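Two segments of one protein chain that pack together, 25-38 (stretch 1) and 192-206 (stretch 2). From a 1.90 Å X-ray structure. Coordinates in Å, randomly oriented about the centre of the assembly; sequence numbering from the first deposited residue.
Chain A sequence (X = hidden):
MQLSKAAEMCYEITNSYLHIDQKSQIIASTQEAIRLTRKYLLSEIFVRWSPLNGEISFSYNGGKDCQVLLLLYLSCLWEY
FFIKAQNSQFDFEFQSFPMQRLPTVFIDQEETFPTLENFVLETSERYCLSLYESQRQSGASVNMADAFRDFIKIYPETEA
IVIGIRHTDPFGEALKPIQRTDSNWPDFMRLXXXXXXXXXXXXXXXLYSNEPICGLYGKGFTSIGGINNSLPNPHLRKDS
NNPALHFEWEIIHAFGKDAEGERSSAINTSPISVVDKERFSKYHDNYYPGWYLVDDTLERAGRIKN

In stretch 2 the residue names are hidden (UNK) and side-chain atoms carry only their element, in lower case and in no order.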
# COMPACT_ATOMS: atom_id res chain seq x y z
N GLN A 25 6.10 18.64 -11.15
CA GLN A 25 6.08 17.46 -11.99
C GLN A 25 5.61 16.27 -11.15
O GLN A 25 4.90 15.39 -11.63
CB GLN A 25 7.47 17.21 -12.59
CG GLN A 25 7.91 18.33 -13.56
CD GLN A 25 9.42 18.41 -13.75
OE1 GLN A 25 10.01 17.62 -14.49
NE2 GLN A 25 10.05 19.38 -13.08
N ILE A 26 6.00 16.25 -9.88
CA ILE A 26 5.69 15.11 -9.02
C ILE A 26 4.19 15.05 -8.79
O ILE A 26 3.58 13.99 -8.98
CB ILE A 26 6.44 15.18 -7.69
CG1 ILE A 26 7.92 14.83 -7.89
CG2 ILE A 26 5.86 14.18 -6.67
CD1 ILE A 26 8.73 15.25 -6.70
N ILE A 27 3.59 16.18 -8.43
CA ILE A 27 2.16 16.20 -8.16
C ILE A 27 1.38 15.84 -9.40
O ILE A 27 0.45 15.03 -9.33
CB ILE A 27 1.64 17.55 -7.61
CG1 ILE A 27 2.30 17.89 -6.27
CG2 ILE A 27 0.12 17.49 -7.41
CD1 ILE A 27 2.42 16.71 -5.35
N ALA A 28 1.75 16.42 -10.54
CA ALA A 28 0.99 16.16 -11.78
C ALA A 28 1.14 14.70 -12.21
O ALA A 28 0.19 14.08 -12.68
CB ALA A 28 1.46 17.10 -12.91
N SER A 29 2.34 14.16 -12.07
CA SER A 29 2.59 12.76 -12.37
C SER A 29 1.72 11.85 -11.48
O SER A 29 1.19 10.84 -11.92
CB SER A 29 4.04 12.44 -12.09
OG SER A 29 4.25 11.07 -12.15
N THR A 30 1.61 12.21 -10.21
CA THR A 30 0.87 11.39 -9.24
C THR A 30 -0.64 11.50 -9.47
O THR A 30 -1.38 10.54 -9.29
CB THR A 30 1.25 11.79 -7.82
OG1 THR A 30 2.68 11.67 -7.65
CG2 THR A 30 0.51 10.88 -6.77
N GLN A 31 -1.09 12.66 -9.93
CA GLN A 31 -2.50 12.82 -10.28
C GLN A 31 -2.83 11.93 -11.45
O GLN A 31 -3.87 11.28 -11.45
CB GLN A 31 -2.82 14.28 -10.60
CG GLN A 31 -2.81 15.16 -9.34
CD GLN A 31 -2.88 16.65 -9.67
OE1 GLN A 31 -2.44 17.08 -10.74
NE2 GLN A 31 -3.41 17.43 -8.75
N GLU A 32 -1.94 11.85 -12.43
CA GLU A 32 -2.14 10.93 -13.53
C GLU A 32 -2.12 9.46 -13.10
O GLU A 32 -2.90 8.65 -13.62
CB GLU A 32 -1.08 11.11 -14.61
CG GLU A 32 -1.22 10.07 -15.72
CD GLU A 32 -0.15 10.21 -16.80
OE1 GLU A 32 1.02 9.84 -16.52
OE2 GLU A 32 -0.48 10.67 -17.92
N ALA A 33 -1.18 9.08 -12.22
CA ALA A 33 -1.13 7.69 -11.77
C ALA A 33 -2.42 7.31 -11.02
O ALA A 33 -2.91 6.16 -11.10
CB ALA A 33 0.08 7.48 -10.88
N ILE A 34 -2.95 8.27 -10.26
CA ILE A 34 -4.22 8.07 -9.55
C ILE A 34 -5.35 7.83 -10.55
O ILE A 34 -6.13 6.88 -10.43
CB ILE A 34 -4.55 9.29 -8.67
CG1 ILE A 34 -3.64 9.30 -7.43
CG2 ILE A 34 -6.00 9.25 -8.18
CD1 ILE A 34 -3.71 10.60 -6.67
N ARG A 35 -5.44 8.68 -11.56
CA ARG A 35 -6.52 8.52 -12.54
C ARG A 35 -6.49 7.21 -13.26
O ARG A 35 -7.54 6.60 -13.49
CB ARG A 35 -6.52 9.67 -13.53
CG ARG A 35 -7.21 10.89 -12.93
CD ARG A 35 -7.41 11.95 -13.99
NE ARG A 35 -6.20 12.74 -14.08
CZ ARG A 35 -6.04 13.90 -13.48
NH1 ARG A 35 -7.05 14.42 -12.79
NH2 ARG A 35 -4.90 14.56 -13.59
N LEU A 36 -5.31 6.73 -13.61
CA LEU A 36 -5.22 5.45 -14.29
C LEU A 36 -5.59 4.28 -13.36
O LEU A 36 -6.31 3.38 -13.75
CB LEU A 36 -3.81 5.23 -14.80
CG LEU A 36 -3.60 3.91 -15.52
CD1 LEU A 36 -4.54 3.76 -16.74
CD2 LEU A 36 -2.13 3.86 -15.93
N THR A 37 -5.03 4.25 -12.16
CA THR A 37 -5.39 3.20 -11.20
C THR A 37 -6.91 3.17 -10.97
O THR A 37 -7.53 2.09 -10.95
CB THR A 37 -4.66 3.41 -9.87
OG1 THR A 37 -3.24 3.24 -10.07
CG2 THR A 37 -5.13 2.41 -8.82
N ARG A 38 -7.52 4.33 -10.78
CA ARG A 38 -8.97 4.39 -10.56
C ARG A 38 -9.73 3.90 -11.81
O ARG A 38 -10.74 3.20 -11.69
CB ARG A 38 -9.42 5.79 -10.11
CG ARG A 38 -8.79 6.18 -8.73
CD ARG A 38 -9.59 7.15 -7.85
NE ARG A 38 -11.00 6.76 -7.70
CZ ARG A 38 -11.88 7.41 -6.97
NH1 ARG A 38 -11.52 8.49 -6.29
NH2 ARG A 38 -13.15 7.01 -6.93
N UNK A 192 -3.62 -5.88 -10.47
CA UNK A 192 -2.35 -5.20 -10.21
C UNK A 192 -2.45 -3.76 -10.75
O UNK A 192 -1.75 -3.39 -11.70
c UNK A 192 -1.22 -5.99 -10.92
c UNK A 192 -1.05 -7.38 -10.33
n UNK A 192 0.66 -9.06 -10.34
c UNK A 192 -0.08 -8.29 -11.08
o UNK A 192 -0.06 -8.34 -12.33
N UNK A 193 -3.35 -2.96 -10.16
CA UNK A 193 -3.62 -1.63 -10.71
C UNK A 193 -2.62 -0.55 -10.29
O UNK A 193 -2.78 0.58 -10.72
c UNK A 193 -5.31 -2.33 -9.07
c UNK A 193 -5.01 -1.28 -10.16
c UNK A 193 -4.13 -3.24 -8.95
N UNK A 194 -1.63 -0.89 -9.46
CA UNK A 194 -0.59 0.06 -9.05
C UNK A 194 0.67 -0.05 -9.92
O UNK A 194 1.70 0.56 -9.62
c UNK A 194 -0.99 1.96 -6.61
c UNK A 194 -0.20 -0.20 -7.57
c UNK A 194 0.82 0.74 -5.43
c UNK A 194 0.20 1.06 -6.80
N UNK A 195 0.61 -0.85 -10.97
CA UNK A 195 1.83 -1.22 -11.67
C UNK A 195 2.64 -0.05 -12.23
O UNK A 195 3.85 -0.16 -12.34
c UNK A 195 1.34 -3.64 -12.44
c UNK A 195 1.00 -4.43 -13.70
c UNK A 195 2.61 -4.20 -11.73
c UNK A 195 1.54 -2.17 -12.83
N UNK A 196 1.99 1.05 -12.59
CA UNK A 196 2.72 2.18 -13.20
C UNK A 196 3.13 3.26 -12.20
O UNK A 196 3.65 4.31 -12.58
n UNK A 196 2.30 0.97 -16.03
c UNK A 196 1.42 1.77 -15.33
n UNK A 196 0.33 0.39 -16.64
c UNK A 196 0.18 1.38 -15.69
c UNK A 196 1.62 0.15 -16.81
c UNK A 196 1.88 2.78 -14.33
N UNK A 197 2.94 3.01 -10.91
CA UNK A 197 3.37 3.97 -9.90
C UNK A 197 4.88 3.95 -9.69
O UNK A 197 5.50 2.88 -9.56
c UNK A 197 0.54 6.86 -5.98
c UNK A 197 0.77 5.22 -7.69
c UNK A 197 1.28 4.22 -8.56
c UNK A 197 -0.58 5.42 -8.02
c UNK A 197 -1.38 6.35 -7.38
c UNK A 197 2.65 3.67 -8.56
n UNK A 197 -0.89 4.58 -9.06
c UNK A 197 0.25 3.85 -9.38
c UNK A 197 1.32 5.96 -6.62
c UNK A 197 -0.81 7.05 -6.35
N UNK A 198 5.50 5.11 -9.62
CA UNK A 198 6.90 5.12 -9.22
C UNK A 198 7.06 5.60 -7.79
O UNK A 198 6.08 5.96 -7.11
c UNK A 198 7.48 7.40 -10.21
c UNK A 198 7.78 5.92 -10.20
o UNK A 198 7.68 8.01 -11.29
o UNK A 198 7.04 7.98 -9.18
N UNK A 199 8.29 5.54 -7.31
CA UNK A 199 8.56 5.75 -5.89
C UNK A 199 8.14 7.16 -5.46
O UNK A 199 7.59 7.37 -4.38
c UNK A 199 9.54 4.82 -3.20
c UNK A 199 10.46 5.65 -4.13
c UNK A 199 11.94 5.23 -3.99
c UNK A 199 10.03 5.48 -5.59
N UNK A 200 8.38 8.14 -6.32
CA UNK A 200 7.99 9.51 -5.96
C UNK A 200 6.47 9.65 -5.85
O UNK A 200 5.98 10.42 -5.02
o UNK A 200 8.02 10.29 -8.28
c UNK A 200 10.05 10.50 -7.06
c UNK A 200 8.54 10.57 -6.98
N UNK A 201 5.72 8.95 -6.70
CA UNK A 201 4.27 9.01 -6.64
C UNK A 201 3.80 8.41 -5.31
O UNK A 201 2.90 8.93 -4.67
c UNK A 201 3.96 8.71 -9.15
o UNK A 201 3.96 9.90 -9.49
c UNK A 201 3.62 8.21 -7.75
n UNK A 201 4.23 7.76 -10.00
N UNK A 202 4.45 7.32 -4.90
CA UNK A 202 4.02 6.61 -3.70
C UNK A 202 4.18 7.56 -2.48
O UNK A 202 3.22 7.79 -1.74
c UNK A 202 2.93 3.77 -4.41
c UNK A 202 4.42 4.28 -4.58
c UNK A 202 4.83 5.31 -3.51
c UNK A 202 4.60 4.76 -2.08
N UNK A 203 5.36 8.14 -2.31
CA UNK A 203 5.57 9.00 -1.15
C UNK A 203 4.71 10.27 -1.21
O UNK A 203 4.19 10.73 -0.20
c UNK A 203 7.03 9.44 -1.01
c UNK A 203 8.05 8.39 -0.70
c UNK A 203 9.53 5.65 1.19
c UNK A 203 9.22 8.18 -1.36
c UNK A 203 8.03 7.43 0.38
c UNK A 203 7.44 6.10 2.30
c UNK A 203 9.22 6.68 0.29
c UNK A 203 8.61 5.37 2.17
n UNK A 203 9.93 7.15 -0.77
c UNK A 203 7.13 7.14 1.40
N UNK A 204 4.60 10.86 -2.39
CA UNK A 204 3.85 12.10 -2.51
C UNK A 204 2.41 11.87 -2.07
O UNK A 204 1.87 12.66 -1.30
c UNK A 204 3.84 12.65 -3.93
o UNK A 204 2.96 13.75 -3.99
N UNK A 205 1.79 10.79 -2.56
CA UNK A 205 0.41 10.51 -2.19
C UNK A 205 0.29 10.08 -0.72
O UNK A 205 -0.58 10.56 0.02
c UNK A 205 -3.41 7.83 -1.90
c UNK A 205 -2.06 8.05 -2.15
c UNK A 205 -3.96 9.90 -2.99
c UNK A 205 -2.61 10.11 -3.24
c UNK A 205 -4.36 8.75 -2.33
c UNK A 205 -0.20 9.45 -3.11
c UNK A 205 -1.65 9.19 -2.85
N UNK A 206 1.17 9.21 -0.26
CA UNK A 206 1.01 8.65 1.09
C UNK A 206 1.26 9.73 2.15
O UNK A 206 0.55 9.80 3.13
c UNK A 206 0.28 6.18 2.69
c UNK A 206 1.92 7.43 1.26
c UNK A 206 2.69 5.42 2.53
c UNK A 206 1.75 6.61 2.55
O HOH W 1 4.27 7.65 -12.59
O HOH W 2 6.97 10.05 -12.78
O HOH W 3 7.38 11.39 -10.73

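Position 192 carries three carbons, the third bearing one oxygen and one nitrogen, and reaches nothing on stretch 1: Q192. At 193 three carbons close a ring onto the backbone nitrogen, the mark of P193; its CB lies 3.9 Å from T37 CG2, and its O is 2.8 Å from T37 OG1. Position 194 has four carbons forked at the second, pointing away at CB though the end swings back: L194, with CD1 4.3 Å from T37 OG1. Position 195 repeats that fork without contact: L195.

At 196 one carbon leads to a five-membered ring of three carbons and two nitrogens, which is H196; L36 CD2 approaches its CD2 obliquely at 3.4 Å. Position 197 has one carbon, then fused five- and six-membered rings of eight carbons and one nitrogen: W197. A33 CB sits over one face, 3.7 Å from the centroid of the five-membered ring. At the ring's edge, NE1 donates to T37 OG1 at 2.9 Å, and weakly to A33 O at 3.3 Å. I34 CG1 packs against CZ2 at 3.7 Å.

Position 198, two carbons with two oxygens on the second, is D198, which caps the coming helix: its OD1 accepts from the backbone N of 201 at 3.0 Å. Position 199, four carbons forked at the second, is out of reach: L199. One carbon bearing an oxygen and a carbon makes 200 T200; its OG1 donates to D198 OD1 at 2.7 Å, and its CB is 4.4 Å from I26 CG1.

Position 201 has two carbons, the second with one oxygen and one nitrogen: N201, a knob among I26, S29, T30 and A33. Position 202, four carbons forked at the first with one longer arm, points away: I202. Another fused ring pair with one nitrogen, at 203, stays clear of stretch 1: W203. A single carbon and oxygen make 204 S204, with CB 3.7 Å from I26 CG2 and OG 3.3 Å from I27 CD1. At 205 a carbon carries a six-carbon ring, F205, whose CD1 meets I34 CD1 at 3.6 Å. Position 206, four carbons forked at the second, makes no contact: L206.

The helices cross at 91°, their axes 9.1 Å apart at the closest; T30 CA and N201 CA come within 4.9 Å, and the N201 side chain fits as a knob among I26, S29, T30 and A33. Further along, the turns carry W197 onto A33, while T37 anchors its nitrogen. At the margin, water 2 donates to both S29 OG (3.0 Å) and D198 OD2 (2.6 Å), joining the helix to the cap.

Stretch 2 (192-206) QPLLHWDLTNIWSFL
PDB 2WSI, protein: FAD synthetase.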